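Local coordinates for protein N-acetyl-beta-D glucosaminidase (PDB 4ZM6) that probably hydrolyses terminal N-acetylglucosamine residues from glycans as a family 3 glycosidase and, through an acetyl-CoA-binding GCN5-related region, acetylates glucosamine, at residues A[710-724]-A[748-761]. Numbering follows the deposited sequence.
Sequences KIWFGRIKPSETWEL and YQDLIVARQDDENG
Trp-712 turns CG away from its own amide nitrogen (chi1 -178°), beside its carbonyl carbon, so the indole leans forward over the backbone of Gly-714 and runs side by side with Arg-755; Arg-755 CD meets Trp-712 CE3 at 3.7 Å. The turn 758-761 closes over one indole face: Glu-759 CA sits 3.7 Å from the centroid of the six-membered ring of Trp-712, a CH-pi contact, while the backbone N of Gly-714 lies against the opposite face. A bend at chi3 (134°) carries the Arg-755 guanidinium past the indole to Glu-720 of the 3-10 turn 718-720 and Glu-723 in the first turn of helix 721-731. Its NH1 makes a salt bridge to Glu-723 OE1 (3.0 Å), and its NH2 a longer, weakly hydrogen-bonded one to Glu-720 OE1. NE of Arg-755 donates to Gly-761 O (2.9 Å), almost in the guanidinium plane, so the group is fixed on several sides and ties turn to helix.

Strands 711-715 and 751-756 pair antiparallel. Trp-712 and Arg-755 exchange two nearly straight backbone bonds, and Gly-714 and Val-753 form the next hydrogen-bonded pair. Just before strand 751-756 begins, the Tyr-748 ring receives Pro-718 CG over one face, 4.0 Å from its centroid, and Thr-721 OG1 at its edge.

This antiparallel pair, its strands connected through helices 721-731 and 736-745, belongs to the second N-acetyltransferase-family region, away from the acetyl-CoA pocket. Leu-724 packs on Leu-751 and Val-753, and reaches Tyr-739 of helix 736-745. From the sheet's other face Phe-713 and Ile-752 meet helix 811-825, while strand 763-771 continues the sheet beside 751-756.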
ATOM      1  N   LYS A 710      25.058  55.593 -10.353  1.00 64.88           N
ATOM      2  CA  LYS A 710      23.968  55.650 -11.341  1.00 63.63           C
ATOM      3  C   LYS A 710      23.161  54.352 -11.365  1.00 59.44           C
ATOM      4  O   LYS A 710      22.941  53.747 -12.414  1.00 58.99           O
ATOM      5  CB  LYS A 710      24.489  55.996 -12.745  1.00 65.28           C
ATOM      6  CG  LYS A 710      25.306  57.280 -12.811  1.00 67.09           C
ATOM      7  CD  LYS A 710      25.010  58.099 -14.064  1.00 70.00           C
ATOM      8  CE  LYS A 710      25.157  57.304 -15.356  1.00 72.07           C
ATOM      9  NZ  LYS A 710      26.453  56.574 -15.446  1.00 74.45           N
ATOM     10  N   ILE A 711      22.728  53.940 -10.185  1.00 56.23           N
ATOM     11  CA  ILE A 711      21.968  52.715 -10.021  1.00 55.71           C
ATOM     12  C   ILE A 711      20.475  53.033 -10.043  1.00 54.68           C
ATOM     13  O   ILE A 711      20.028  53.990  -9.406  1.00 54.07           O
ATOM     14  CB  ILE A 711      22.324  52.033  -8.681  1.00 56.03           C
ATOM     15  CG1 ILE A 711      23.839  51.775  -8.583  1.00 55.13           C
ATOM     16  CG2 ILE A 711      21.525  50.747  -8.487  1.00 55.40           C
ATOM     17  CD1 ILE A 711      24.377  50.715  -9.520  1.00 54.90           C
ATOM     18  N   TRP A 712      19.714  52.224 -10.772  1.00 53.96           N
ATOM     19  CA  TRP A 712      18.261  52.345 -10.825  1.00 54.25           C
ATOM     20  C   TRP A 712      17.602  51.188 -10.081  1.00 52.83           C
ATOM     21  O   TRP A 712      17.952  50.036 -10.306  1.00 51.61           O
ATOM     22  CB  TRP A 712      17.799  52.329 -12.278  1.00 55.74           C
ATOM     23  CG  TRP A 712      16.318  52.495 -12.454  1.00 58.53           C
ATOM     24  CD1 TRP A 712      15.648  53.664 -12.645  1.00 58.57           C
ATOM     25  CD2 TRP A 712      15.325  51.455 -12.470  1.00 60.29           C
ATOM     26  NE1 TRP A 712      14.304  53.422 -12.781  1.00 59.41           N
ATOM     27  CE2 TRP A 712      14.077  52.076 -12.676  1.00 59.17           C
ATOM     28  CE3 TRP A 712      15.372  50.060 -12.332  1.00 61.00           C
ATOM     29  CZ2 TRP A 712      12.880  51.355 -12.744  1.00 59.45           C
ATOM     30  CZ3 TRP A 712      14.180  49.341 -12.400  1.00 61.30           C
ATOM     31  CH2 TRP A 712      12.951  49.994 -12.605  1.00 59.69           C
ATOM     32  N   PHE A 713      16.638  51.495  -9.220  1.00 53.03           N
ATOM     33  CA  PHE A 713      15.833  50.468  -8.556  1.00 54.51           C
ATOM     34  C   PHE A 713      14.398  50.478  -9.058  1.00 54.90           C
ATOM     35  O   PHE A 713      13.906  51.504  -9.519  1.00 59.11           O
ATOM     36  CB  PHE A 713      15.838  50.680  -7.044  1.00 54.19           C
ATOM     37  CG  PHE A 713      17.204  50.624  -6.441  1.00 55.12           C
ATOM     38  CD1 PHE A 713      17.991  49.488  -6.585  1.00 55.73           C
ATOM     39  CD2 PHE A 713      17.709  51.703  -5.732  1.00 55.86           C
ATOM     40  CE1 PHE A 713      19.258  49.429  -6.030  1.00 57.15           C
ATOM     41  CE2 PHE A 713      18.971  51.652  -5.170  1.00 56.68           C
ATOM     42  CZ  PHE A 713      19.748  50.514  -5.316  1.00 57.88           C
ATOM     43  N   GLY A 714      13.735  49.328  -8.963  1.00 53.74           N
ATOM     44  CA  GLY A 714      12.317  49.225  -9.293  1.00 52.40           C
ATOM     45  C   GLY A 714      11.861  47.811  -9.605  1.00 51.86           C
ATOM     46  O   GLY A 714      12.664  46.878  -9.673  1.00 53.19           O
ATOM     47  N   ARG A 715      10.559  47.666  -9.823  1.00 49.85           N
ATOM     48  CA  ARG A 715       9.947  46.366 -10.061  1.00 47.36           C
ATOM     49  C   ARG A 715      10.370  45.765 -11.389  1.00 47.03           C
ATOM     50  O   ARG A 715      10.906  46.451 -12.253  1.00 48.28           O
ATOM     51  CB  ARG A 715       8.422  46.486 -10.015  1.00 45.58           C
ATOM     52  CG  ARG A 715       7.889  46.866  -8.641  1.00 45.00           C
ATOM     53  CD  ARG A 715       6.445  47.350  -8.668  1.00 44.52           C
ATOM     54  NE  ARG A 715       5.537  46.496  -9.445  1.00 43.36           N
ATOM     55  CZ  ARG A 715       4.206  46.533  -9.363  1.00 41.08           C
ATOM     56  NH1 ARG A 715       3.599  47.366  -8.531  1.00 41.79           N
ATOM     57  NH2 ARG A 715       3.472  45.717 -10.111  1.00 40.25           N
ATOM     58  N   ILE A 716      10.144  44.465 -11.527  1.00 47.67           N
ATOM     59  CA  ILE A 716      10.297  43.789 -12.801  1.00 49.05           C
ATOM     60  C   ILE A 716       8.898  43.692 -13.417  1.00 49.35           C
ATOM     61  O   ILE A 716       7.927  43.437 -12.708  1.00 50.59           O
ATOM     62  CB  ILE A 716      10.978  42.401 -12.631  1.00 50.72           C
ATOM     63  CG1 ILE A 716      11.672  41.978 -13.926  1.00 52.94           C
ATOM     64  CG2 ILE A 716      10.010  41.312 -12.172  1.00 50.57           C
ATOM     65  CD1 ILE A 716      13.059  42.570 -14.077  1.00 53.77           C
ATOM     66  N   LYS A 717       8.787  43.934 -14.720  1.00 49.27           N
ATOM     67  CA  LYS A 717       7.513  43.766 -15.419  1.00 50.10           C
ATOM     68  C   LYS A 717       7.435  42.368 -16.012  1.00 48.90           C
ATOM     69  O   LYS A 717       8.468  41.762 -16.293  1.00 50.89           O
ATOM     70  CB  LYS A 717       7.360  44.784 -16.542  1.00 52.63           C
ATOM     71  CG  LYS A 717       7.241  46.230 -16.086  1.00 54.37           C
ATOM     72  CD  LYS A 717       6.722  47.123 -17.204  1.00 54.88           C
ATOM     73  CE  LYS A 717       7.518  46.936 -18.483  1.00 55.37           C
ATOM     74  NZ  LYS A 717       7.265  48.007 -19.475  1.00 55.74           N
ATOM     75  N   PRO A 718       6.213  41.857 -16.233  1.00 47.66           N
ATOM     76  CA  PRO A 718       6.019  40.513 -16.781  1.00 47.11           C
ATOM     77  C   PRO A 718       6.827  40.202 -18.033  1.00 47.36           C
ATOM     78  O   PRO A 718       7.358  39.101 -18.148  1.00 50.99           O
ATOM     79  CB  PRO A 718       4.523  40.481 -17.088  1.00 46.56           C
ATOM     80  CG  PRO A 718       3.936  41.343 -16.027  1.00 47.41           C
ATOM     81  CD  PRO A 718       4.930  42.457 -15.817  1.00 47.90           C
ATOM     82  N   SER A 719       6.920  41.153 -18.958  1.00 47.33           N
ATOM     83  CA  SER A 719       7.705  40.964 -20.182  1.00 46.52           C
ATOM     84  C   SER A 719       9.221  40.942 -19.923  1.00 47.27           C
ATOM     85  O   SER A 719       9.983  40.511 -20.782  1.00 46.12           O
ATOM     86  CB  SER A 719       7.377  42.061 -21.199  1.00 45.57           C
ATOM     87  OG  SER A 719       7.922  43.312 -20.800  1.00 45.16           O
ATOM     88  N   GLU A 720       9.646  41.421 -18.754  1.00 49.94           N
ATOM     89  CA  GLU A 720      11.059  41.440 -18.367  1.00 53.25           C
ATOM     90  C   GLU A 720      11.444  40.287 -17.423  1.00 53.41           C
ATOM     91  O   GLU A 720      12.590  40.216 -16.978  1.00 52.76           O
ATOM     92  CB  GLU A 720      11.390  42.771 -17.672  1.00 56.57           C
ATOM     93  CG  GLU A 720      11.165  44.023 -18.518  1.00 59.42           C
ATOM     94  CD  GLU A 720      11.168  45.318 -17.704  1.00 62.18           C
ATOM     95  OE1 GLU A 720      11.143  45.279 -16.449  1.00 63.09           O
ATOM     96  OE2 GLU A 720      11.187  46.397 -18.327  1.00 63.61           O
ATOM     97  N   THR A 721      10.508  39.387 -17.118  1.00 52.70           N
ATOM     98  CA  THR A 721      10.775  38.300 -16.167  1.00 52.30           C
ATOM     99  C   THR A 721      12.057  37.524 -16.517  1.00 51.50           C
ATOM    100  O   THR A 721      12.882  37.242 -15.639  1.00 48.42           O
ATOM    101  CB  THR A 721       9.588  37.312 -16.072  1.00 52.56           C
ATOM    102  OG1 THR A 721       8.373  38.024 -15.786  1.00 51.98           O
ATOM    103  CG2 THR A 721       9.833  36.282 -14.976  1.00 50.78           C
ATOM    104  N   TRP A 722      12.230  37.202 -17.795  1.00 50.60           N
ATOM    105  CA  TRP A 722      13.408  36.460 -18.249  1.00 51.60           C
ATOM    106  C   TRP A 722      14.731  37.062 -17.767  1.00 52.39           C
ATOM    107  O   TRP A 722      15.676  36.336 -17.483  1.00 54.71           O
ATOM    108  CB  TRP A 722      13.424  36.330 -19.776  1.00 51.96           C
ATOM    109  CG  TRP A 722      13.652  37.615 -20.518  1.00 54.87           C
ATOM    110  CD1 TRP A 722      12.703  38.516 -20.916  1.00 54.98           C
ATOM    111  CD2 TRP A 722      14.907  38.132 -20.972  1.00 56.85           C
ATOM    112  NE1 TRP A 722      13.289  39.562 -21.582  1.00 54.91           N
ATOM    113  CE2 TRP A 722      14.642  39.354 -21.632  1.00 57.13           C
ATOM    114  CE3 TRP A 722      16.230  37.684 -20.884  1.00 57.58           C
ATOM    115  CZ2 TRP A 722      15.653  40.135 -22.199  1.00 57.49           C
ATOM    116  CZ3 TRP A 722      17.236  38.461 -21.449  1.00 58.00           C
ATOM    117  CH2 TRP A 722      16.940  39.673 -22.097  1.00 58.09           C
ATOM    118  N   GLU A 723      14.792  38.384 -17.671  1.00 52.36           N
ATOM    119  CA  GLU A 723      16.003  39.064 -17.224  1.00 51.39           C
ATOM    120  C   GLU A 723      16.307  38.759 -15.764  1.00 49.75           C
ATOM    121  O   GLU A 723      17.465  38.683 -15.375  1.00 50.29           O
ATOM    122  CB  GLU A 723      15.868  40.577 -17.402  1.00 52.39           C
ATOM    123  CG  GLU A 723      15.572  41.018 -18.828  1.00 51.99           C
ATOM    124  CD  GLU A 723      15.536  42.519 -18.957  1.00 50.36           C
ATOM    125  OE1 GLU A 723      16.577  43.150 -18.685  1.00 51.40           O
ATOM    126  OE2 GLU A 723      14.472  43.067 -19.310  1.00 49.64           O
ATOM    127  N   LEU A 724      15.258  38.610 -14.959  1.00 49.65           N
ATOM    128  CA  LEU A 724      15.400  38.246 -13.551  1.00 47.84           C
ATOM    129  C   LEU A 724      15.788  36.775 -13.417  1.00 48.17           C
ATOM    130  O   LEU A 724      16.631  36.428 -12.592  1.00 47.89           O
ATOM    131  CB  LEU A 724      14.098  38.526 -12.795  1.00 46.46           C
ATOM    132  CG  LEU A 724      14.073  38.245 -11.292  1.00 46.57           C
ATOM    133  CD1 LEU A 724      15.273  38.846 -10.579  1.00 46.74           C
ATOM    134  CD2 LEU A 724      12.777  38.766 -10.687  1.00 46.98           C
ATOM    135  N   TYR A 748       4.567  40.420  -8.705  1.00 47.02           N
ATOM    136  CA  TYR A 748       5.615  41.171  -9.385  1.00 46.68           C
ATOM    137  C   TYR A 748       6.022  42.420  -8.609  1.00 47.14           C
ATOM    138  O   TYR A 748       7.158  42.886  -8.743  1.00 48.13           O
ATOM    139  CB  TYR A 748       5.168  41.567 -10.789  1.00 45.99           C
ATOM    140  CG  TYR A 748       5.212  40.442 -11.792  1.00 45.88           C
ATOM    141  CD1 TYR A 748       6.378  40.169 -12.495  1.00 46.08           C
ATOM    142  CD2 TYR A 748       4.088  39.665 -12.056  1.00 45.66           C
ATOM    143  CE1 TYR A 748       6.428  39.147 -13.424  1.00 46.14           C
ATOM    144  CE2 TYR A 748       4.128  38.640 -12.988  1.00 45.15           C
ATOM    145  CZ  TYR A 748       5.303  38.387 -13.666  1.00 46.21           C
ATOM    146  OH  TYR A 748       5.364  37.378 -14.602  1.00 50.61           O
ATOM    147  N   GLN A 749       5.111  42.959  -7.797  1.00 45.96           N
ATOM    148  CA  GLN A 749       5.413  44.173  -7.039  1.00 47.54           C
ATOM    149  C   GLN A 749       6.423  43.931  -5.924  1.00 47.25           C
ATOM    150  O   GLN A 749       6.982  44.879  -5.382  1.00 48.43           O
ATOM    151  CB  GLN A 749       4.132  44.843  -6.503  1.00 50.29           C
ATOM    152  CG  GLN A 749       3.612  44.364  -5.150  1.00 52.17           C
ATOM    153  CD  GLN A 749       3.034  42.971  -5.198  1.00 53.28           C
ATOM    154  OE1 GLN A 749       3.259  42.232  -6.153  1.00 55.01           O
ATOM    155  NE2 GLN A 749       2.285  42.599  -4.164  1.00 53.71           N
ATOM    156  N   ASP A 750       6.653  42.665  -5.586  1.00 47.12           N
ATOM    157  CA  ASP A 750       7.633  42.291  -4.574  1.00 45.85           C
ATOM    158  C   ASP A 750       9.014  41.970  -5.166  1.00 44.34           C
ATOM    159  O   ASP A 750       9.996  41.872  -4.432  1.00 45.29           O
ATOM    160  CB  ASP A 750       7.114  41.092  -3.772  1.00 47.12           C
ATOM    161  CG  ASP A 750       5.987  41.465  -2.809  1.00 49.20           C
ATOM    162  OD1 ASP A 750       5.845  42.667  -2.488  1.00 49.49           O
ATOM    163  OD2 ASP A 750       5.244  40.553  -2.370  1.00 48.53           O
ATOM    164  N   LEU A 751       9.102  41.810  -6.481  1.00 42.43           N
ATOM    165  CA  LEU A 751      10.366  41.459  -7.113  1.00 42.86           C
ATOM    166  C   LEU A 751      11.079  42.726  -7.557  1.00 44.17           C
ATOM    167  O   LEU A 751      10.778  43.291  -8.610  1.00 42.78           O
ATOM    168  CB  LEU A 751      10.138  40.518  -8.296  1.00 43.44           C
ATOM    169  CG  LEU A 751       9.192  39.345  -8.019  1.00 43.56           C
ATOM    170  CD1 LEU A 751       9.149  38.412  -9.218  1.00 44.83           C
ATOM    171  CD2 LEU A 751       9.592  38.592  -6.761  1.00 43.10           C
ATOM    172  N   ILE A 752      12.017  43.170  -6.726  1.00 46.60           N
ATOM    173  CA  ILE A 752      12.792  44.376  -6.977  1.00 47.88           C
ATOM    174  C   ILE A 752      14.135  44.012  -7.585  1.00 47.81           C
ATOM    175  O   ILE A 752      14.764  43.040  -7.186  1.00 47.88           O
ATOM    176  CB  ILE A 752      13.048  45.151  -5.670  1.00 49.69           C
ATOM    177  CG1 ILE A 752      11.727  45.436  -4.954  1.00 51.43           C
ATOM    178  CG2 ILE A 752      13.801  46.447  -5.945  1.00 50.48           C
ATOM    179  CD1 ILE A 752      10.696  46.139  -5.817  1.00 52.39           C
ATOM    180  N   VAL A 753      14.566  44.814  -8.547  1.00 48.48           N
ATOM    181  CA  VAL A 753      15.860  44.644  -9.171  1.00 49.82           C
ATOM    182  C   VAL A 753      16.585  45.975  -9.181  1.00 50.26           C
ATOM    183  O   VAL A 753      15.950  47.031  -9.192  1.00 48.49           O
ATOM    184  CB  VAL A 753      15.743  44.140 -10.624  1.00 51.06           C
ATOM    185  CG1 VAL A 753      15.274  42.695 -10.649  1.00 51.79           C
ATOM    186  CG2 VAL A 753      14.810  45.024 -11.442  1.00 51.16           C
ATOM    187  N   ALA A 754      17.915  45.906  -9.155  1.00 50.90           N
ATOM    188  CA  ALA A 754      18.767  47.050  -9.439  1.00 50.13           C
ATOM    189  C   ALA A 754      19.198  46.950 -10.895  1.00 50.49           C
ATOM    190  O   ALA A 754      19.529  45.859 -11.363  1.00 50.06           O
ATOM    191  CB  ALA A 754      19.977  47.055  -8.524  1.00 49.18           C
ATOM    192  N   ARG A 755      19.162  48.079 -11.606  1.00 51.70           N
ATOM    193  CA  ARG A 755      19.616  48.158 -13.002  1.00 52.87           C
ATOM    194  C   ARG A 755      20.654  49.258 -13.175  1.00 53.29           C
ATOM    195  O   ARG A 755      20.691  50.218 -12.403  1.00 52.48           O
ATOM    196  CB  ARG A 755      18.447  48.436 -13.945  1.00 52.51           C
ATOM    197  CG  ARG A 755      17.460  47.294 -14.080  1.00 53.48           C
ATOM    198  CD  ARG A 755      16.331  47.653 -15.035  1.00 53.60           C
ATOM    199  NE  ARG A 755      16.056  46.568 -15.983  1.00 53.45           N
ATOM    200  CZ  ARG A 755      14.978  45.783 -15.978  1.00 53.35           C
ATOM    201  NH1 ARG A 755      14.866  44.840 -16.901  1.00 53.12           N
ATOM    202  NH2 ARG A 755      14.009  45.928 -15.074  1.00 54.94           N
ATOM    203  N   GLN A 756      21.489  49.121 -14.200  1.00 54.95           N
ATOM    204  CA  GLN A 756      22.497  50.128 -14.491  1.00 56.73           C
ATOM    205  C   GLN A 756      21.839  51.309 -15.183  1.00 57.12           C
ATOM    206  O   GLN A 756      21.080  51.126 -16.134  1.00 57.91           O
ATOM    207  CB  GLN A 756      23.605  49.555 -15.383  1.00 58.80           C
ATOM    208  CG  GLN A 756      24.783  50.498 -15.603  1.00 60.16           C
ATOM    209  CD  GLN A 756      25.400  50.984 -14.304  1.00 62.30           C
ATOM    210  OE1 GLN A 756      25.513  52.187 -14.056  1.00 64.46           O
ATOM    211  NE2 GLN A 756      25.784  50.042 -13.457  1.00 62.43           N
ATOM    212  N   ASP A 757      22.124  52.514 -14.691  1.00 57.50           N
ATOM    213  CA  ASP A 757      21.668  53.770 -15.309  1.00 58.26           C
ATOM    214  C   ASP A 757      20.177  54.044 -15.123  1.00 58.89           C
ATOM    215  O   ASP A 757      19.803  55.009 -14.454  1.00 59.29           O
ATOM    216  CB  ASP A 757      22.017  53.827 -16.809  1.00 57.87           C
ATOM    217  CG  ASP A 757      23.486  53.587 -17.080  1.00 57.50           C
ATOM    218  OD1 ASP A 757      24.329  54.068 -16.291  1.00 57.30           O
ATOM    219  OD2 ASP A 757      23.793  52.912 -18.085  1.00 57.96           O
ATOM    220  N   ASP A 758      19.333  53.210 -15.725  1.00 59.24           N
ATOM    221  CA  ASP A 758      17.896  53.466 -15.745  1.00 60.81           C
ATOM    222  C   ASP A 758      17.058  52.182 -15.869  1.00 61.54           C
ATOM    223  O   ASP A 758      17.592  51.069 -15.835  1.00 61.54           O
ATOM    224  CB  ASP A 758      17.576  54.451 -16.879  1.00 60.67           C
ATOM    225  CG  ASP A 758      17.944  53.914 -18.254  1.00 63.43           C
ATOM    226  OD1 ASP A 758      17.852  52.686 -18.479  1.00 63.55           O
ATOM    227  OD2 ASP A 758      18.315  54.735 -19.121  1.00 66.50           O
ATOM    228  N   GLU A 759      15.747  52.356 -16.023  1.00 60.69           N
ATOM    229  CA  GLU A 759      14.795  51.248 -16.115  1.00 59.04           C
ATOM    230  C   GLU A 759      15.026  50.262 -17.263  1.00 59.68           C
ATOM    231  O   GLU A 759      14.377  49.217 -17.300  1.00 59.83           O
ATOM    232  CB  GLU A 759      13.369  51.795 -16.218  1.00 58.63           C
ATOM    233  CG  GLU A 759      13.049  52.494 -17.537  1.00 56.74           C
ATOM    234  CD  GLU A 759      11.683  53.150 -17.544  1.00 54.23           C
ATOM    235  OE1 GLU A 759      10.987  53.096 -16.517  1.00 54.58           O
ATOM    236  OE2 GLU A 759      11.302  53.716 -18.584  1.00 53.58           O
ATOM    237  N   ASN A 760      15.915  50.586 -18.200  1.00 61.31           N
ATOM    238  CA  ASN A 760      16.248  49.665 -19.297  1.00 63.65           C
ATOM    239  C   ASN A 760      17.610  48.987 -19.175  1.00 63.41           C
ATOM    240  O   ASN A 760      17.937  48.120 -19.983  1.00 62.27           O
ATOM    241  CB  ASN A 760      16.176  50.397 -20.635  1.00 64.46           C
ATOM    242  CG  ASN A 760      14.766  50.803 -20.994  1.00 65.41           C
ATOM    243  OD1 ASN A 760      14.492  51.975 -21.238  1.00 69.07           O
ATOM    244  ND2 ASN A 760      13.860  49.835 -21.019  1.00 65.08           N
ATOM    245  N   GLY A 761      18.404  49.377 -18.182  1.00 64.78           N
ATOM    246  CA  GLY A 761      19.731  48.797 -17.995  1.00 65.69           C
ATOM    247  C   GLY A 761      19.668  47.328 -17.630  1.00 65.96           C
ATOM    248  O   GLY A 761      18.618  46.827 -17.208  1.00 66.21           O
TER